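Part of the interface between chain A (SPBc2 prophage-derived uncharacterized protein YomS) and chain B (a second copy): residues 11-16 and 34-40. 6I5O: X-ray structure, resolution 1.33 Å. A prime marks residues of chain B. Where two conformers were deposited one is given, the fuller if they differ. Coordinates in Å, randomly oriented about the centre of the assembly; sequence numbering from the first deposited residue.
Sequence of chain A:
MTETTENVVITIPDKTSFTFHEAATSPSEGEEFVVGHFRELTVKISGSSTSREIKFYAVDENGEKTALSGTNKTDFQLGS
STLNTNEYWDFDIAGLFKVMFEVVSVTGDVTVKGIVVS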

# COMPACT_ATOMS: atom_id res chain seq x y z
N THR A 11 10.85 -1.30 14.05
CA THR A 11 11.04 -2.19 12.90
C THR A 11 11.78 -1.52 11.78
O THR A 11 11.42 -0.38 11.39
CB THR A 11 9.71 -2.75 12.38
OG1 THR A 11 8.84 -1.69 12.01
CG2 THR A 11 9.05 -3.59 13.44
N ILE A 12 12.78 -2.20 11.22
CA ILE A 12 13.46 -1.73 10.00
C ILE A 12 13.56 -2.91 9.04
O ILE A 12 13.55 -4.07 9.46
CB ILE A 12 14.87 -1.20 10.35
CG1 ILE A 12 15.78 -2.30 10.91
CG2 ILE A 12 14.76 -0.03 11.32
CD1 ILE A 12 17.25 -1.88 11.04
N PRO A 13 13.61 -2.62 7.74
CA PRO A 13 13.74 -3.69 6.76
C PRO A 13 15.15 -4.23 6.72
O PRO A 13 16.12 -3.54 7.07
CB PRO A 13 13.45 -3.00 5.43
CG PRO A 13 13.86 -1.57 5.68
CD PRO A 13 13.53 -1.30 7.10
N ASP A 14 15.26 -5.44 6.18
CA ASP A 14 16.53 -5.96 5.62
C ASP A 14 16.70 -5.34 4.24
O ASP A 14 15.72 -5.28 3.53
CB ASP A 14 16.52 -7.48 5.60
CG ASP A 14 17.88 -8.07 5.31
OD1 ASP A 14 18.89 -7.50 5.76
OD2 ASP A 14 17.92 -9.13 4.63
N LYS A 15 17.94 -5.04 3.86
CA LYS A 15 18.22 -4.61 2.48
C LYS A 15 19.53 -5.25 2.03
O LYS A 15 20.43 -5.48 2.88
CB LYS A 15 18.37 -3.10 2.35
CG LYS A 15 17.14 -2.32 2.80
CD LYS A 15 17.32 -0.82 2.52
CE LYS A 15 16.16 0.04 2.92
NZ LYS A 15 16.43 1.46 2.62
N THR A 16 19.64 -5.48 0.75
CA THR A 16 20.96 -5.79 0.15
C THR A 16 20.98 -5.23 -1.26
O THR A 16 20.00 -4.79 -1.82
CB THR A 16 21.29 -7.28 0.29
OG1 THR A 16 22.72 -7.36 0.12
CG2 THR A 16 20.52 -8.12 -0.69
N VAL B 34 21.91 9.81 2.86
CA VAL B 34 22.13 8.35 2.64
C VAL B 34 20.93 7.60 3.24
O VAL B 34 20.69 7.67 4.44
CB VAL B 34 23.46 7.86 3.21
CG1 VAL B 34 23.61 6.37 3.09
CG2 VAL B 34 24.60 8.56 2.50
N VAL B 35 20.19 6.92 2.40
CA VAL B 35 18.90 6.32 2.78
C VAL B 35 19.10 5.31 3.91
O VAL B 35 18.21 5.24 4.79
CB VAL B 35 18.22 5.72 1.56
CG1 VAL B 35 17.01 4.88 1.91
CG2 VAL B 35 17.88 6.79 0.54
N GLY B 36 20.13 4.48 3.86
CA GLY B 36 20.29 3.50 4.94
C GLY B 36 19.08 2.57 5.01
O GLY B 36 18.67 2.02 3.95
N HIS B 37 18.52 2.45 6.23
CA HIS B 37 17.42 1.48 6.42
C HIS B 37 16.05 2.12 6.23
O HIS B 37 15.04 1.44 6.50
CB HIS B 37 17.53 0.78 7.75
CG HIS B 37 17.45 1.64 8.96
ND1 HIS B 37 18.30 1.54 10.05
CD2 HIS B 37 16.54 2.57 9.32
CE1 HIS B 37 17.92 2.35 11.00
NE2 HIS B 37 16.86 3.02 10.58
N PHE B 38 15.96 3.36 5.75
CA PHE B 38 14.63 4.00 5.72
C PHE B 38 13.88 3.66 4.45
O PHE B 38 14.42 3.15 3.45
CB PHE B 38 14.84 5.50 5.86
CG PHE B 38 15.29 5.87 7.25
CD1 PHE B 38 14.39 5.86 8.30
CD2 PHE B 38 16.61 6.19 7.52
CE1 PHE B 38 14.81 6.10 9.58
CE2 PHE B 38 17.03 6.44 8.82
CZ PHE B 38 16.12 6.41 9.85
N ARG B 39 12.57 3.84 4.50
CA ARG B 39 11.66 3.48 3.41
C ARG B 39 10.99 4.68 2.76
O ARG B 39 10.71 4.62 1.55
CB ARG B 39 10.57 2.51 3.88
CG ARG B 39 11.01 1.13 4.38
CD ARG B 39 9.69 0.42 4.97
NE ARG B 39 9.89 -0.82 5.64
CZ ARG B 39 9.92 -2.02 5.03
NH1 ARG B 39 9.86 -2.04 3.71
NH2 ARG B 39 10.04 -3.14 5.72
N GLU B 40 10.64 5.68 3.55
CA GLU B 40 9.80 6.80 3.07
C GLU B 40 10.42 8.11 3.54
O GLU B 40 11.08 8.12 4.56
CB GLU B 40 8.38 6.70 3.64
CG GLU B 40 7.64 5.39 3.41
CD GLU B 40 6.24 5.50 4.04
OE1 GLU B 40 6.10 5.79 5.31
OE2 GLU B 40 5.29 5.40 3.24

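What provides the polar link between the two stretches? It is the ammonium group of Lys15, which donates two hydrogen bonds to backbone carbonyls of chain B: Lys15 NZ lies 2.7 Å from Gly36′ O and 2.8 Å from Phe38′ O. The CA-to-CB bond of Lys15 points toward chain B, and after an m rotamer at chi1 the remaining three torsions are all t, so the chain is fully extended and carries its charge to the turn. A lysine suits this place because a long, flexible side chain ends in a group with several protons to give, and NZ has a further hydrogen-bonding partner elsewhere in the structure.

Why are two carbonyls so well placed to receive it? Val35′ to Phe38′ form a type II' beta turn, closed by the backbone hydrogen bond from Phe38′ N to Val35′ O at 3.1 Å. Gly36′ has a phi of 61° and a psi of -129°, a combination that favours glycine, and its carbonyl and that of Phe38′ both come within reach of the same ammonium. Val35′ CG1 lies 3.5 Å from Lys15 NZ, beside the ammonium. The acceptors are thus both backbone carbonyls, with no acidic side chain of this stretch taking part.

How do the nonpolar groups pack? Ile12 lies over one face of the imidazole of His37′, making a CH-pi contact in which Ile12 CG2 is 3.7 Å from the centroid of the His37′ ring and only 10° off its normal. Ile12 CD1 also approaches His37′ ND1 to 3.7 Å. A branched aliphatic side chain offers methyl groups to a flat ring, and His37′ NE2 is hydrogen-bonded elsewhere in the structure. Pro13, whose CA-to-CB bond points toward chain B, covers one face of the Arg39′ guanidinium, with Pro13 CB 3.4 Å from Arg39′ NH2. The CA-to-CB bond of Arg39′ points sideways, but its end comes nearer, so that the flat group meets the proline.

What does the contact bury, and at what cost? The two stretches together bury 340 Å², with His37′, Pro13 and Lys15 giving up the most. Pro13 CD packs 3.2 Å from His37′ O, a close approach by a ring that has no amide proton to offer. That carbonyl is buried by the contact without a hydrogen-bonding partner anywhere in the model, whereas its neighbours Gly36′ O and Phe38′ O are both satisfied by Lys15.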